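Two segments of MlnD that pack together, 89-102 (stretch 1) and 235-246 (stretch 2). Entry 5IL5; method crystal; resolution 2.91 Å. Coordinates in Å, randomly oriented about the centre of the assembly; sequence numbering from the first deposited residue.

Stretch 1 89-102: PIIKLTELSFREPM
Stretch 2 235-246: ELPENIKECTIF

The pairing continues through a corner: E95 (phi/psi 53/58°) and K241 (-72/-51°), CA atoms 4.6 Å apart, both leave the extended range and point CB away from the other stretch. The other strand residues are extended, and strand 239-245 runs antiparallel to both 92-94 (170°) and 96-98 (168°). Two successive amides bridge the corner, E95 N to K241 O (2.8 Å) and L96 N to I240 O (2.7 Å).

Before it, L93 N donates to C243 O and C243 N to L93 O, both 2.7 Å, and I245 N reaches I91 O at 2.8 Å. Beyond it, I240 N donates to L96 O (2.9 Å) and F98 N to E238 O (3.0 Å). In all, 892 Å² is buried.

On one face the buried L93, L96 (both m,p), I240 (m,t) and C243 pack together. The compact thiol of C243 (t) suits its place opposite L93, CB to CB 4.3 Å; L96 CB lies 4.0 Å from I240 CB. F98 (m, chi2 81°) brings CE1 within 4.0 Å of I240 CD1, and L236 CD2 lies 3.4 Å from F98 O.

The other face pairs K92 with T244, T94 with E242 and S97 with N239; small, polar T94 and S97 suit its partial exposure. K92 (t,t,t,p) also reaches diagonally: NZ donates to T244 (m) OG1 (2.8 Å) and forms a salt bridge, weak as a hydrogen bond, with E242 (m,t) OE1 (3.4 Å).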

# COMPACT_ATOMS: atom_id res chain seq x y z
N PRO A 89 -12.19 13.43 0.23
CA PRO A 89 -11.78 14.07 1.48
C PRO A 89 -12.57 13.54 2.66
O PRO A 89 -13.67 13.00 2.52
CB PRO A 89 -12.08 15.55 1.24
CG PRO A 89 -12.08 15.72 -0.23
CD PRO A 89 -12.57 14.42 -0.80
N ILE A 90 -11.98 13.68 3.84
CA ILE A 90 -12.66 13.39 5.10
C ILE A 90 -13.01 14.73 5.74
O ILE A 90 -12.12 15.52 6.07
CB ILE A 90 -11.79 12.53 6.03
CG1 ILE A 90 -11.54 11.15 5.40
CG2 ILE A 90 -12.45 12.38 7.40
CD1 ILE A 90 -12.80 10.33 5.12
N ILE A 91 -14.30 14.97 5.93
CA ILE A 91 -14.78 16.22 6.49
C ILE A 91 -15.14 16.07 7.96
O ILE A 91 -14.86 16.97 8.76
CB ILE A 91 -15.99 16.75 5.69
CG1 ILE A 91 -15.62 17.02 4.23
CG2 ILE A 91 -16.51 18.03 6.32
CD1 ILE A 91 -14.47 17.99 4.04
N LYS A 92 -15.75 14.96 8.34
CA LYS A 92 -16.33 14.83 9.67
C LYS A 92 -15.91 13.50 10.26
O LYS A 92 -16.02 12.46 9.61
CB LYS A 92 -17.85 14.95 9.60
CG LYS A 92 -18.52 15.42 10.89
CD LYS A 92 -20.00 15.68 10.66
CE LYS A 92 -20.72 16.20 11.91
NZ LYS A 92 -20.56 17.67 12.10
N LEU A 93 -15.43 13.54 11.49
CA LEU A 93 -15.12 12.35 12.26
C LEU A 93 -16.00 12.38 13.49
O LEU A 93 -16.21 13.44 14.09
CB LEU A 93 -13.64 12.30 12.65
CG LEU A 93 -12.70 12.36 11.45
CD1 LEU A 93 -12.35 13.81 11.12
CD2 LEU A 93 -11.44 11.52 11.63
N THR A 94 -16.57 11.23 13.84
CA THR A 94 -17.49 11.17 14.96
C THR A 94 -17.08 10.05 15.90
O THR A 94 -16.38 9.11 15.51
CB THR A 94 -18.94 10.98 14.48
OG1 THR A 94 -19.08 9.70 13.84
CG2 THR A 94 -19.31 12.08 13.48
N GLU A 95 -17.51 10.18 17.14
CA GLU A 95 -17.36 9.15 18.16
C GLU A 95 -15.90 8.71 18.29
O GLU A 95 -15.55 7.55 18.10
CB GLU A 95 -18.26 7.95 17.85
CG GLU A 95 -19.69 8.31 17.51
CD GLU A 95 -20.49 7.09 17.12
OE1 GLU A 95 -20.00 5.97 17.38
OE2 GLU A 95 -21.60 7.27 16.55
N LEU A 96 -15.05 9.68 18.58
CA LEU A 96 -13.63 9.41 18.78
C LEU A 96 -13.40 8.92 20.21
O LEU A 96 -14.00 9.43 21.16
CB LEU A 96 -12.80 10.66 18.52
CG LEU A 96 -12.94 11.30 17.14
CD1 LEU A 96 -14.12 12.27 17.09
CD2 LEU A 96 -11.65 12.03 16.79
N SER A 97 -12.56 7.90 20.35
CA SER A 97 -12.27 7.29 21.64
C SER A 97 -10.76 7.13 21.78
O SER A 97 -10.13 6.47 20.96
CB SER A 97 -12.97 5.94 21.78
OG SER A 97 -12.71 5.37 23.04
N PHE A 98 -10.19 7.74 22.82
CA PHE A 98 -8.76 7.64 23.09
C PHE A 98 -8.55 6.75 24.31
O PHE A 98 -9.05 7.04 25.40
CB PHE A 98 -8.15 9.03 23.31
CG PHE A 98 -8.19 9.90 22.08
CD1 PHE A 98 -9.35 10.58 21.72
CD2 PHE A 98 -7.08 10.01 21.27
CE1 PHE A 98 -9.37 11.36 20.58
CE2 PHE A 98 -7.11 10.80 20.13
CZ PHE A 98 -8.26 11.47 19.79
N ARG A 99 -7.80 5.66 24.12
CA ARG A 99 -7.65 4.63 25.14
C ARG A 99 -6.25 4.51 25.71
O ARG A 99 -6.11 4.16 26.89
CB ARG A 99 -8.08 3.28 24.57
CG ARG A 99 -9.58 3.15 24.46
CD ARG A 99 -9.99 1.94 23.65
NE ARG A 99 -9.36 0.71 24.10
CZ ARG A 99 -9.74 -0.50 23.70
NH1 ARG A 99 -10.76 -0.63 22.85
NH2 ARG A 99 -9.11 -1.57 24.14
N GLU A 100 -5.21 4.75 24.92
CA GLU A 100 -3.85 4.65 25.41
C GLU A 100 -3.00 5.76 24.80
O GLU A 100 -3.25 6.17 23.65
CB GLU A 100 -3.21 3.29 25.07
CG GLU A 100 -3.81 2.10 25.82
CD GLU A 100 -3.58 2.15 27.33
OE1 GLU A 100 -2.64 2.87 27.76
OE2 GLU A 100 -4.32 1.47 28.07
N PRO A 101 -2.02 6.27 25.53
CA PRO A 101 -1.07 7.22 24.95
C PRO A 101 -0.01 6.52 24.11
O PRO A 101 0.36 5.37 24.36
CB PRO A 101 -0.44 7.89 26.17
CG PRO A 101 -0.53 6.86 27.23
CD PRO A 101 -1.81 6.12 26.98
N MET A 102 0.47 7.24 23.10
CA MET A 102 1.55 6.75 22.25
C MET A 102 2.87 7.02 22.95
O MET A 102 3.57 8.00 22.69
CB MET A 102 1.50 7.41 20.87
CG MET A 102 0.28 7.03 20.05
SD MET A 102 0.38 7.61 18.34
CE MET A 102 -1.03 6.76 17.61
N GLU A 235 -5.74 14.73 31.29
CA GLU A 235 -4.59 14.61 30.39
C GLU A 235 -4.73 13.36 29.52
O GLU A 235 -3.74 12.69 29.21
CB GLU A 235 -3.28 14.59 31.18
CG GLU A 235 -2.62 15.97 31.30
CD GLU A 235 -3.14 16.77 32.49
OE1 GLU A 235 -3.11 16.24 33.62
OE2 GLU A 235 -3.59 17.91 32.29
N LEU A 236 -5.96 13.05 29.13
CA LEU A 236 -6.27 12.07 28.10
C LEU A 236 -7.73 12.28 27.72
O LEU A 236 -8.61 12.09 28.56
CB LEU A 236 -6.04 10.64 28.58
CG LEU A 236 -6.48 9.57 27.58
CD1 LEU A 236 -5.41 8.50 27.50
CD2 LEU A 236 -7.82 8.95 27.95
N PRO A 237 -8.04 12.67 26.48
CA PRO A 237 -9.46 12.89 26.14
C PRO A 237 -10.14 11.59 25.78
O PRO A 237 -10.06 11.12 24.64
CB PRO A 237 -9.40 13.88 24.97
CG PRO A 237 -7.96 13.89 24.49
CD PRO A 237 -7.16 12.95 25.34
N GLU A 238 -10.84 11.02 26.76
CA GLU A 238 -11.42 9.69 26.61
C GLU A 238 -12.38 9.63 25.43
O GLU A 238 -12.39 8.65 24.67
CB GLU A 238 -12.11 9.28 27.91
CG GLU A 238 -12.40 7.79 28.06
CD GLU A 238 -12.65 7.38 29.50
OE1 GLU A 238 -12.98 8.26 30.33
OE2 GLU A 238 -12.51 6.17 29.80
N ASN A 239 -13.20 10.67 25.24
CA ASN A 239 -14.19 10.68 24.18
C ASN A 239 -14.28 12.06 23.53
O ASN A 239 -14.07 13.08 24.18
CB ASN A 239 -15.57 10.30 24.70
CG ASN A 239 -15.69 8.83 25.02
OD1 ASN A 239 -15.44 8.41 26.14
ND2 ASN A 239 -16.07 8.04 24.03
N ILE A 240 -14.57 12.06 22.23
CA ILE A 240 -14.90 13.28 21.50
C ILE A 240 -16.03 12.94 20.54
O ILE A 240 -15.89 12.04 19.70
CB ILE A 240 -13.69 13.86 20.74
CG1 ILE A 240 -12.52 14.00 21.72
CG2 ILE A 240 -14.06 15.20 20.12
CD1 ILE A 240 -11.32 14.77 21.19
N LYS A 241 -17.16 13.65 20.66
CA LYS A 241 -18.34 13.27 19.90
C LYS A 241 -18.19 13.61 18.42
O LYS A 241 -18.42 12.75 17.56
CB LYS A 241 -19.59 13.94 20.50
CG LYS A 241 -20.00 13.38 21.86
CD LYS A 241 -21.51 13.10 21.94
CE LYS A 241 -21.93 12.45 23.27
NZ LYS A 241 -21.52 11.02 23.40
N GLU A 242 -17.81 14.84 18.09
CA GLU A 242 -17.69 15.25 16.69
C GLU A 242 -16.40 16.00 16.44
O GLU A 242 -15.90 16.74 17.30
CB GLU A 242 -18.86 16.13 16.24
CG GLU A 242 -20.06 15.34 15.74
CD GLU A 242 -21.17 16.24 15.26
OE1 GLU A 242 -21.06 17.47 15.46
OE2 GLU A 242 -22.14 15.73 14.67
N CYS A 243 -15.88 15.83 15.22
CA CYS A 243 -14.79 16.65 14.70
C CYS A 243 -15.09 16.96 13.23
O CYS A 243 -15.08 16.05 12.39
CB CYS A 243 -13.44 15.96 14.84
SG CYS A 243 -12.12 16.93 14.12
N THR A 244 -15.31 18.23 12.93
CA THR A 244 -15.66 18.69 11.59
C THR A 244 -14.58 19.64 11.10
O THR A 244 -14.14 20.52 11.85
CB THR A 244 -17.02 19.38 11.59
OG1 THR A 244 -17.97 18.58 12.32
CG2 THR A 244 -17.52 19.63 10.17
N ILE A 245 -14.17 19.47 9.85
CA ILE A 245 -13.13 20.28 9.23
C ILE A 245 -13.80 21.07 8.11
O ILE A 245 -14.00 20.54 7.01
CB ILE A 245 -11.96 19.44 8.70
CG1 ILE A 245 -11.45 18.47 9.77
CG2 ILE A 245 -10.82 20.33 8.25
CD1 ILE A 245 -10.91 17.22 9.18
N PHE A 246 -14.12 22.33 8.38
CA PHE A 246 -14.84 23.15 7.41
C PHE A 246 -13.90 23.76 6.37
O PHE A 246 -14.28 23.93 5.21
CB PHE A 246 -15.59 24.26 8.13
CG PHE A 246 -16.58 23.77 9.13
CD1 PHE A 246 -17.86 23.42 8.74
CD2 PHE A 246 -16.24 23.66 10.47
CE1 PHE A 246 -18.78 22.97 9.66
CE2 PHE A 246 -17.16 23.20 11.39
CZ PHE A 246 -18.43 22.86 10.99